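Local coordinates for protein dimethyl-sulfide monooxygenase (PDB 6AK1) that catalyses the NADH- and oxygen-dependent, FMN-assisted cleavage of dimethyl sulfide to methanethiol and formaldehyde, as the large subunit of a two-component monooxygenase, at residues Q111-A116 / F211-P216; A161-E166 / G203-V208; M165-K170 / H197-Q202. All blocks are in the same frame, centred on the assembly; numbering follows the deposited sequence.

In the fold
All three contacts lie on one flank of the luciferase-like TIM barrel. Contacts 2 and 3 share helix 157-174, with centres about 8 Å apart, and face neighbouring strands, 207-208 and 201-202, of a small antiparallel hairpin. Contact 1 joins helix 112-126 to the chain beyond that hairpin, its centre about 14 Å from that of contact 2 and about 10 Å from that of contact 3. Along the sequence, 111-116 comes first, then 161-170, 197-202, 203-208 and 211-216. The chain between helix 157-174 and barrel strand 223-227 is thus fastened to that helix and to helix 112-126.

Contact 1: residues Q111-A116 / F211-P216; sequences QPYLLA and FHICEP
Tyr113 of helix 112-126 reaches across to Phe211 and Ile213, tying an outer helix of the TIM barrel to the irregular chain that leads into barrel strand 223-227. The first turn of the helix supplies the donor: CG of Tyr113 stands anti to the backbone N (chi1 -167°), and from there the ring carries its hydroxyl to the loop.

The direct polar link is one hydrogen bond, in which Tyr113 OH donates to Phe211 O at 2.8 Å. The hydroxyl lies 18° from the carbonyl plane, with a C=O...O angle of 156°, and the carbonyl oxygen sits at the edge of the phenol ring, near its plane. This bond fixes the tip of the ring against the loop.

The packing is small in area, 222 Å² over the whole contact. CB of Ile213 lies 4.3 Å from Tyr113 CZ, the two side chains crossing at about a right angle. Deeper in, the methyl CB of Ala116 meets CE1 of His212 at 3.7 Å. NE2 of that imidazole is hydrogen-bonded to Ser120 OG, one turn further along the same helix, while the ring of Trp172 meets the imidazole nearly perpendicularly.

Water completes the join. One molecule accepts a hydrogen bond from Ile213 N at 3.2 Å, a weak one from His212 ND1 at 2.8 Å, and donates weakly to Tyr113 O; its oxygen lies 3.4 Å above the plane of the Tyr113 ring, over the ring centre.

Contact 2: residues A161-E166 / G203-V208; sequences ADEYME and GKYYKV
Glu163 and Gly203 mark the closest backbone approach, their CA atoms 7.0 Å apart where helix 157-174 faces a turn whose Gly203 N bonds back to Tyr206 O. CG of Glu163 is anti to its backbone N (chi1 -165°), and the chain stays extended beyond it, bringing the carboxylate to the main-chain amides of the turn. Glu163 OE1 accepts from Tyr205 N at 3.0 Å, on its syn side and 20° out of the carboxylate plane. Glu163 OE2 takes Tyr206 N at 2.8 Å from well above that plane, and also receives His201 NE2 from the preceding strand. The 3.1 Å approach of Glu163 OE2 to Gly203 CA leaves no room there for a beta carbon.

Beside this polar grip, Tyr164 and Tyr206 make an offset edge-to-face pair, with planes at 84° and centroids 5.6 Å apart. The Tyr164 edge points to the Tyr206 face, Tyr164 CD2 lying 3.7 Å from Tyr206 CZ. Tyr164 OH is bonded to Glu110 O, which anchors the far end of its ring.

An alanine in place of Glu163 would probably leave the amides of Tyr205 and Tyr206 and NE2 of His201 without the carboxylate they share, setting the turn free to shift. A buried carboxylate gathering main-chain N-H groups here pins the turn of a beta-hairpin, strands 201-202 and 207-208, to a helix of the TIM barrel.

Contact 3: residues M165-K170 / H197-Q202; sequences MEVMYK and HPINHQ
The first strand of the hairpin formed by 201-202 and 207-208 leans on helix 157-174 through His201, whose imidazole is met at its edge by Lys170 and over one face by Val167. Lys170 NZ donates to His201 ND1 at 3.0 Å, lying only 6° out of the ring plane. The lysine chain is extended beyond CG, which lets the ammonium span the gap from the helix. The ammonium also forms a salt bridge one turn back along the helix, with Lys170 NZ 2.8 Å from Glu166 OE2 on the anti side of the carboxylate. A water 2.9 Å from Lys170 NZ accepts from it and donates to Ile199 O, so the ammonium is held by three partners.

Because NE2 of His201 bonds to Glu163, both ring nitrogens are engaged with side chains of this barrel helix: Glu163, Glu166, Val167 and Lys170, at i, i+3, i+4 and i+7, all border the ring. The nearby carboxylates and ammonium would probably polarise the imidazole.

Across the ring face the contact turns apolar. CG2 of Val167 makes a CH-pi contact, 3.5 Å from the His201 ring centroid and 15° off the normal. Glu166 stands at the ring edge instead, its CD 3.5 Å from His201 CE1 and its carboxylate plane at 87° to the imidazole. Ile199 packs on the helix beside Lys170, with Ile199 CG2 3.9 Å from Lys170 CB and 3.7 Å from Lys170 O.

Contact 1: residues Q111-A116 / F211-P216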
loop_
_atom_site.group_PDB
_atom_site.type_symbol
_atom_site.label_atom_id
_atom_site.label_comp_id
_atom_site.label_asym_id
_atom_site.label_seq_id
_atom_site.Cartn_x
_atom_site.Cartn_y
_atom_site.Cartn_z
ATOM N N GLN A 111 -18.707 -4.437 -1.409
ATOM C CA GLN A 111 -19.087 -5.075 -2.666
ATOM C C GLN A 111 -18.221 -4.545 -3.812
ATOM O O GLN A 111 -17.911 -3.352 -3.854
ATOM C CB GLN A 111 -20.568 -4.820 -2.967
ATOM C CG GLN A 111 -21.556 -5.298 -1.890
ATOM C CD GLN A 111 -21.777 -4.286 -0.746
ATOM O OE1 GLN A 111 -20.946 -3.413 -0.499
ATOM N NE2 GLN A 111 -22.906 -4.417 -0.041
ATOM N N PRO A 112 -17.829 -5.396 -4.767
ATOM C CA PRO A 112 -16.915 -4.928 -5.831
ATOM C C PRO A 112 -17.484 -3.826 -6.709
ATOM O O PRO A 112 -16.740 -2.920 -7.103
ATOM C CB PRO A 112 -16.627 -6.206 -6.640
ATOM C CG PRO A 112 -17.753 -7.159 -6.290
ATOM C CD PRO A 112 -18.120 -6.840 -4.869
ATOM N N TYR A 113 -18.783 -3.866 -7.024
ATOM C CA TYR A 113 -19.380 -2.821 -7.857
ATOM C C TYR A 113 -19.196 -1.436 -7.239
ATOM O O TYR A 113 -18.912 -0.465 -7.947
ATOM C CB TYR A 113 -20.868 -3.116 -8.069
ATOM C CG TYR A 113 -21.526 -2.290 -9.153
ATOM C CD1 TYR A 113 -21.373 -2.629 -10.491
ATOM C CD2 TYR A 113 -22.308 -1.183 -8.842
ATOM C CE1 TYR A 113 -21.970 -1.890 -11.490
ATOM C CE2 TYR A 113 -22.910 -0.436 -9.841
ATOM C CZ TYR A 113 -22.735 -0.794 -11.158
ATOM O OH TYR A 113 -23.335 -0.071 -12.154
ATOM N N LEU A 114 -19.357 -1.325 -5.919
ATOM C CA LEU A 114 -19.242 -0.027 -5.258
ATOM C C LEU A 114 -17.791 0.402 -5.083
ATOM O O LEU A 114 -17.470 1.583 -5.245
ATOM C CB LEU A 114 -19.938 -0.064 -3.900
ATOM C CG LEU A 114 -21.464 -0.168 -3.907
ATOM C CD1 LEU A 114 -21.964 -0.213 -2.462
ATOM C CD2 LEU A 114 -22.101 0.999 -4.689
ATOM N N LEU A 115 -16.905 -0.520 -4.710
ATOM C CA LEU A 115 -15.496 -0.141 -4.620
ATOM C C LEU A 115 -14.976 0.301 -5.982
ATOM O O LEU A 115 -14.219 1.273 -6.080
ATOM C CB LEU A 115 -14.644 -1.288 -4.050
ATOM C CG LEU A 115 -13.146 -0.934 -3.894
ATOM C CD1 LEU A 115 -12.932 0.367 -3.101
ATOM C CD2 LEU A 115 -12.354 -2.090 -3.269
ATOM N N ALA A 116 -15.412 -0.378 -7.046
ATOM C CA ALA A 116 -15.021 -0.005 -8.401
ATOM C C ALA A 116 -15.337 1.457 -8.694
ATOM O O ALA A 116 -14.527 2.164 -9.310
ATOM C CB ALA A 116 -15.729 -0.913 -9.411
ATOM N N PHE A 211 -23.525 -2.958 -16.086
ATOM C CA PHE A 211 -22.357 -2.271 -16.609
ATOM C C PHE A 211 -21.849 -1.258 -15.591
ATOM O O PHE A 211 -22.588 -0.789 -14.722
ATOM C CB PHE A 211 -22.672 -1.572 -17.940
ATOM C CG PHE A 211 -23.812 -0.594 -17.864
ATOM C CD1 PHE A 211 -23.582 0.739 -17.542
ATOM C CD2 PHE A 211 -25.111 -0.999 -18.135
ATOM C CE1 PHE A 211 -24.627 1.648 -17.479
ATOM C CE2 PHE A 211 -26.167 -0.092 -18.069
ATOM C CZ PHE A 211 -25.925 1.230 -17.747
ATOM N N HIS A 212 -20.565 -0.936 -15.714
ATOM C CA HIS A 212 -19.914 -0.018 -14.788
ATOM C C HIS A 212 -20.583 1.348 -14.884
ATOM O O HIS A 212 -20.957 1.797 -15.969
ATOM C CB HIS A 212 -18.419 0.058 -15.120
ATOM C CG HIS A 212 -17.586 0.761 -14.093
ATOM N ND1 HIS A 212 -17.817 0.663 -12.736
ATOM C CD2 HIS A 212 -16.502 1.564 -14.234
ATOM C CE1 HIS A 212 -16.916 1.383 -12.087
ATOM N NE2 HIS A 212 -16.107 1.940 -12.973
ATOM N N ILE A 213 -20.776 1.995 -13.740
ATOM C CA ILE A 213 -21.571 3.218 -13.723
ATOM C C ILE A 213 -20.667 4.439 -13.916
ATOM O O ILE A 213 -21.137 5.578 -13.860
ATOM C CB ILE A 213 -22.412 3.290 -12.427
ATOM C CG1 ILE A 213 -23.678 4.126 -12.622
ATOM C CG2 ILE A 213 -21.597 3.806 -11.244
ATOM C CD1 ILE A 213 -24.695 3.969 -11.485
ATOM N N CYS A 214 -19.373 4.211 -14.174
ATOM C CA CYS A 214 -18.409 5.272 -14.469
ATOM C C CYS A 214 -17.859 5.149 -15.883
ATOM O O CYS A 214 -17.601 4.036 -16.367
ATOM C CB CYS A 214 -17.205 5.240 -13.515
ATOM S SG CYS A 214 -17.601 5.254 -11.786
ATOM N N GLU A 215 -17.603 6.300 -16.513
ATOM C CA GLU A 215 -16.949 6.293 -17.810
ATOM C C GLU A 215 -15.466 5.979 -17.633
ATOM O O GLU A 215 -14.926 6.114 -16.531
ATOM C CB GLU A 215 -17.140 7.634 -18.524
ATOM C CG GLU A 215 -16.279 8.771 -18.004
ATOM C CD GLU A 215 -16.528 10.079 -18.759
ATOM O OE1 GLU A 215 -17.282 10.926 -18.237
ATOM O OE2 GLU A 215 -15.972 10.250 -19.872
ATOM N N PRO A 216 -14.796 5.522 -18.696
ATOM C CA PRO A 216 -13.369 5.168 -18.585
ATOM C C PRO A 216 -12.527 6.317 -18.052
ATOM O O PRO A 216 -12.634 7.456 -18.510
ATOM C CB PRO A 216 -12.983 4.808 -20.025
ATOM C CG PRO A 216 -14.232 4.280 -20.603
ATOM C CD PRO A 216 -15.367 5.078 -19.982
HETATM O O HOH W 1 -19.822 0.931 -10.825
#

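Contact 2: residues A161-E166 / G203-V208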
loop_
_atom_site.group_PDB
_atom_site.type_symbol
_atom_site.label_atom_id
_atom_site.label_comp_id
_atom_site.label_asym_id
_atom_site.label_seq_id
_atom_site.Cartn_x
_atom_site.Cartn_y
_atom_site.Cartn_z
ATOM N N ALA A 161 -11.259 -14.178 -3.714
ATOM C CA ALA A 161 -10.495 -12.992 -4.075
ATOM C C ALA A 161 -10.232 -12.936 -5.577
ATOM O O ALA A 161 -10.238 -11.852 -6.173
ATOM C CB ALA A 161 -9.185 -12.960 -3.283
ATOM N N ASP A 162 -9.996 -14.094 -6.208
ATOM C CA ASP A 162 -9.798 -14.124 -7.659
ATOM C C ASP A 162 -11.027 -13.597 -8.386
ATOM O O ASP A 162 -10.919 -12.805 -9.328
ATOM C CB ASP A 162 -9.502 -15.548 -8.143
ATOM C CG ASP A 162 -8.052 -15.964 -7.950
ATOM O OD1 ASP A 162 -7.140 -15.107 -8.012
ATOM O OD2 ASP A 162 -7.824 -17.179 -7.758
ATOM N N GLU A 163 -12.210 -14.063 -7.984
ATOM C CA GLU A 163 -13.414 -13.663 -8.694
ATOM C C GLU A 163 -13.752 -12.210 -8.413
ATOM O O GLU A 163 -14.274 -11.516 -9.287
ATOM C CB GLU A 163 -14.580 -14.567 -8.312
ATOM C CG GLU A 163 -15.771 -14.449 -9.272
ATOM C CD GLU A 163 -17.004 -15.171 -8.759
ATOM O OE1 GLU A 163 -16.853 -16.258 -8.167
ATOM O OE2 GLU A 163 -18.115 -14.646 -8.928
ATOM N N TYR A 164 -13.447 -11.741 -7.203
ATOM C CA TYR A 164 -13.584 -10.329 -6.876
ATOM C C TYR A 164 -12.832 -9.452 -7.871
ATOM O O TYR A 164 -13.401 -8.501 -8.418
ATOM C CB TYR A 164 -13.090 -10.085 -5.446
ATOM C CG TYR A 164 -13.485 -8.735 -4.872
ATOM C CD1 TYR A 164 -12.833 -7.558 -5.278
ATOM C CD2 TYR A 164 -14.497 -8.636 -3.913
ATOM C CE1 TYR A 164 -13.191 -6.327 -4.758
ATOM C CE2 TYR A 164 -14.853 -7.404 -3.379
ATOM C CZ TYR A 164 -14.199 -6.254 -3.809
ATOM O OH TYR A 164 -14.541 -5.030 -3.282
ATOM N N MET A 165 -11.544 -9.757 -8.111
ATOM C CA MET A 165 -10.729 -8.969 -9.042
ATOM C C MET A 165 -11.232 -9.104 -10.474
ATOM O O MET A 165 -11.228 -8.128 -11.235
ATOM C CB MET A 165 -9.264 -9.406 -8.976
ATOM C CG MET A 165 -8.650 -9.402 -7.589
ATOM S SD MET A 165 -8.573 -7.758 -6.829
ATOM C CE MET A 165 -7.492 -6.883 -7.972
ATOM N N GLU A 166 -11.631 -10.315 -10.870
ATOM C CA GLU A 166 -12.262 -10.513 -12.177
ATOM C C GLU A 166 -13.405 -9.519 -12.398
ATOM O O GLU A 166 -13.463 -8.839 -13.430
ATOM C CB GLU A 166 -12.752 -11.965 -12.288
ATOM C CG GLU A 166 -13.651 -12.266 -13.489
ATOM C CD GLU A 166 -14.137 -13.724 -13.525
ATOM O OE1 GLU A 166 -13.826 -14.499 -12.589
ATOM O OE2 GLU A 166 -14.833 -14.095 -14.494
ATOM N N GLY A 203 -20.315 -15.753 -11.233
ATOM C CA GLY A 203 -19.377 -16.751 -10.766
ATOM C C GLY A 203 -19.909 -17.486 -9.564
ATOM O O GLY A 203 -21.062 -17.409 -9.286
ATOM N N LYS A 204 -19.065 -18.192 -8.847
ATOM C CA LYS A 204 -19.514 -18.899 -7.656
ATOM C C LYS A 204 -19.879 -17.930 -6.536
ATOM O O LYS A 204 -20.781 -18.216 -5.744
ATOM C CB LYS A 204 -18.437 -19.884 -7.200
ATOM C CG LYS A 204 -18.741 -20.609 -5.886
ATOM C CD LYS A 204 -17.723 -21.720 -5.617
ATOM C CE LYS A 204 -17.740 -22.181 -4.162
ATOM N NZ LYS A 204 -19.103 -22.445 -3.630
ATOM N N TYR A 205 -19.222 -16.770 -6.468
ATOM C CA TYR A 205 -19.347 -15.891 -5.314
ATOM C C TYR A 205 -19.983 -14.549 -5.620
ATOM O O TYR A 205 -20.472 -13.899 -4.694
ATOM C CB TYR A 205 -17.969 -15.632 -4.681
ATOM C CG TYR A 205 -17.237 -16.900 -4.332
ATOM C CD1 TYR A 205 -17.561 -17.624 -3.191
ATOM C CD2 TYR A 205 -16.238 -17.380 -5.156
ATOM C CE1 TYR A 205 -16.899 -18.799 -2.884
ATOM C CE2 TYR A 205 -15.576 -18.536 -4.863
ATOM C CZ TYR A 205 -15.902 -19.247 -3.728
ATOM O OH TYR A 205 -15.221 -20.411 -3.459
ATOM N N TYR A 206 -19.967 -14.099 -6.863
ATOM C CA TYR A 206 -20.515 -12.792 -7.183
ATOM C C TYR A 206 -21.419 -12.884 -8.399
ATOM O O TYR A 206 -21.155 -13.640 -9.341
ATOM C CB TYR A 206 -19.397 -11.761 -7.408
ATOM C CG TYR A 206 -18.537 -11.610 -6.181
ATOM C CD1 TYR A 206 -19.013 -10.949 -5.057
ATOM C CD2 TYR A 206 -17.263 -12.162 -6.127
ATOM C CE1 TYR A 206 -18.229 -10.824 -3.912
ATOM C CE2 TYR A 206 -16.475 -12.045 -4.991
ATOM C CZ TYR A 206 -16.964 -11.377 -3.895
ATOM O OH TYR A 206 -16.189 -11.266 -2.781
ATOM N N LYS A 207 -22.506 -12.126 -8.349
ATOM C CA LYS A 207 -23.395 -11.950 -9.484
ATOM C C LYS A 207 -23.462 -10.454 -9.743
ATOM O O LYS A 207 -23.986 -9.707 -8.915
ATOM C CB LYS A 207 -24.776 -12.535 -9.198
ATOM C CG LYS A 207 -25.612 -12.781 -10.438
ATOM C CD LYS A 207 -27.025 -13.195 -10.077
ATOM C CE LYS A 207 -27.858 -13.357 -11.334
ATOM N NZ LYS A 207 -27.657 -12.210 -12.268
ATOM N N VAL A 208 -22.889 -10.015 -10.859
ATOM C CA VAL A 208 -22.909 -8.613 -11.267
ATOM C C VAL A 208 -23.292 -8.594 -12.744
ATOM O O VAL A 208 -22.419 -8.742 -13.615
ATOM C CB VAL A 208 -21.554 -7.921 -11.008
ATOM C CG1 VAL A 208 -21.626 -6.423 -11.352
ATOM C CG2 VAL A 208 -21.118 -8.117 -9.563
#

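Contact 3: residues M165-K170 / H197-Q202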
loop_
_atom_site.group_PDB
_atom_site.type_symbol
_atom_site.label_atom_id
_atom_site.label_comp_id
_atom_site.label_asym_id
_atom_site.label_seq_id
_atom_site.Cartn_x
_atom_site.Cartn_y
_atom_site.Cartn_z
ATOM N N MET A 165 -11.544 -9.757 -8.111
ATOM C CA MET A 165 -10.729 -8.969 -9.042
ATOM C C MET A 165 -11.232 -9.104 -10.474
ATOM O O MET A 165 -11.228 -8.128 -11.235
ATOM C CB MET A 165 -9.264 -9.406 -8.976
ATOM C CG MET A 165 -8.650 -9.402 -7.589
ATOM S SD MET A 165 -8.573 -7.758 -6.829
ATOM C CE MET A 165 -7.492 -6.883 -7.972
ATOM N N GLU A 166 -11.631 -10.315 -10.870
ATOM C CA GLU A 166 -12.262 -10.513 -12.177
ATOM C C GLU A 166 -13.405 -9.519 -12.398
ATOM O O GLU A 166 -13.463 -8.839 -13.430
ATOM C CB GLU A 166 -12.752 -11.965 -12.288
ATOM C CG GLU A 166 -13.651 -12.266 -13.489
ATOM C CD GLU A 166 -14.137 -13.724 -13.525
ATOM O OE1 GLU A 166 -13.826 -14.499 -12.589
ATOM O OE2 GLU A 166 -14.833 -14.095 -14.494
ATOM N N VAL A 167 -14.305 -9.396 -11.414
ATOM C CA VAL A 167 -15.404 -8.429 -11.508
ATOM C C VAL A 167 -14.863 -7.013 -11.700
ATOM O O VAL A 167 -15.308 -6.280 -12.591
ATOM C CB VAL A 167 -16.301 -8.511 -10.258
ATOM C CG1 VAL A 167 -17.280 -7.345 -10.227
ATOM C CG2 VAL A 167 -17.037 -9.864 -10.192
ATOM N N MET A 168 -13.903 -6.606 -10.847
ATOM C CA MET A 168 -13.320 -5.265 -10.937
ATOM C C MET A 168 -12.719 -5.022 -12.313
ATOM O O MET A 168 -12.956 -3.975 -12.927
ATOM C CB MET A 168 -12.228 -5.069 -9.868
ATOM C CG MET A 168 -12.616 -5.413 -8.450
ATOM S SD MET A 168 -13.859 -4.288 -7.814
ATOM C CE MET A 168 -12.865 -2.887 -7.306
ATOM N N TYR A 169 -11.906 -5.973 -12.800
ATOM C CA TYR A 169 -11.271 -5.824 -14.113
ATOM C C TYR A 169 -12.306 -5.755 -15.246
ATOM O O TYR A 169 -12.120 -5.021 -16.228
ATOM C CB TYR A 169 -10.296 -6.977 -14.356
ATOM C CG TYR A 169 -9.103 -7.061 -13.398
ATOM C CD1 TYR A 169 -8.602 -5.933 -12.750
ATOM C CD2 TYR A 169 -8.472 -8.271 -13.168
ATOM C CE1 TYR A 169 -7.508 -6.022 -11.879
ATOM C CE2 TYR A 169 -7.380 -8.371 -12.310
ATOM C CZ TYR A 169 -6.901 -7.247 -11.671
ATOM O OH TYR A 169 -5.821 -7.371 -10.817
ATOM N N LYS A 170 -13.397 -6.519 -15.142
ATOM C CA LYS A 170 -14.436 -6.457 -16.169
ATOM C C LYS A 170 -15.097 -5.091 -16.189
ATOM O O LYS A 170 -15.330 -4.516 -17.258
ATOM C CB LYS A 170 -15.490 -7.546 -15.935
ATOM C CG LYS A 170 -15.006 -8.956 -16.233
ATOM C CD LYS A 170 -16.101 -10.006 -15.964
ATOM C CE LYS A 170 -15.595 -11.433 -16.216
ATOM N NZ LYS A 170 -16.623 -12.457 -15.860
ATOM N N HIS A 197 -21.393 -2.166 -22.253
ATOM C CA HIS A 197 -21.705 -3.582 -22.210
ATOM C C HIS A 197 -21.983 -4.030 -20.761
ATOM O O HIS A 197 -21.136 -3.817 -19.887
ATOM C CB HIS A 197 -20.546 -4.405 -22.801
ATOM C CG HIS A 197 -20.206 -4.015 -24.208
ATOM N ND1 HIS A 197 -20.844 -4.558 -25.306
ATOM C CD2 HIS A 197 -19.315 -3.118 -24.695
ATOM C CE1 HIS A 197 -20.353 -4.018 -26.410
ATOM N NE2 HIS A 197 -19.422 -3.145 -26.068
ATOM N N PRO A 198 -23.134 -4.633 -20.506
ATOM C CA PRO A 198 -23.273 -5.383 -19.248
ATOM C C PRO A 198 -22.201 -6.461 -19.189
ATOM O O PRO A 198 -21.901 -7.122 -20.189
ATOM C CB PRO A 198 -24.694 -5.972 -19.329
ATOM C CG PRO A 198 -25.127 -5.826 -20.761
ATOM C CD PRO A 198 -24.335 -4.698 -21.360
ATOM N N ILE A 199 -21.572 -6.608 -18.021
ATOM C CA ILE A 199 -20.471 -7.562 -17.957
ATOM C C ILE A 199 -20.980 -8.990 -17.819
ATOM O O ILE A 199 -20.228 -9.939 -18.087
ATOM C CB ILE A 199 -19.475 -7.202 -16.834
ATOM C CG1 ILE A 199 -20.144 -7.250 -15.456
ATOM C CG2 ILE A 199 -18.834 -5.819 -17.103
ATOM C CD1 ILE A 199 -19.160 -7.286 -14.297
ATOM N N ASN A 200 -22.242 -9.168 -17.430
ATOM C CA ASN A 200 -22.873 -10.491 -17.346
ATOM C C ASN A 200 -22.010 -11.456 -16.542
ATOM O O ASN A 200 -21.731 -12.586 -16.955
ATOM C CB ASN A 200 -23.181 -11.050 -18.743
ATOM C CG ASN A 200 -24.403 -10.392 -19.371
ATOM O OD1 ASN A 200 -25.365 -10.058 -18.679
ATOM N ND2 ASN A 200 -24.361 -10.191 -20.674
ATOM N N HIS A 201 -21.569 -10.988 -15.380
ATOM C CA HIS A 201 -20.735 -11.801 -14.516
ATOM C C HIS A 201 -21.612 -12.641 -13.604
ATOM O O HIS A 201 -22.510 -12.118 -12.941
ATOM C CB HIS A 201 -19.792 -10.958 -13.660
ATOM C CG HIS A 201 -18.979 -11.793 -12.729
ATOM N ND1 HIS A 201 -17.819 -12.419 -13.124
ATOM C CD2 HIS A 201 -19.214 -12.201 -11.459
ATOM C CE1 HIS A 201 -17.343 -13.136 -12.120
ATOM N NE2 HIS A 201 -18.172 -13.022 -11.098
ATOM N N GLN A 202 -21.341 -13.942 -13.564
ATOM C CA GLN A 202 -22.050 -14.816 -12.634
ATOM C C GLN A 202 -21.097 -15.954 -12.273
ATOM O O GLN A 202 -21.074 -16.989 -12.937
ATOM C CB GLN A 202 -23.348 -15.332 -13.229
ATOM C CG GLN A 202 -24.184 -16.140 -12.246
ATOM C CD GLN A 202 -25.633 -16.262 -12.693
ATOM O OE1 GLN A 202 -26.556 -16.143 -11.887
ATOM N NE2 GLN A 202 -25.839 -16.497 -13.989
HETATM O O HOH W 2 -18.746 -12.167 -17.761
#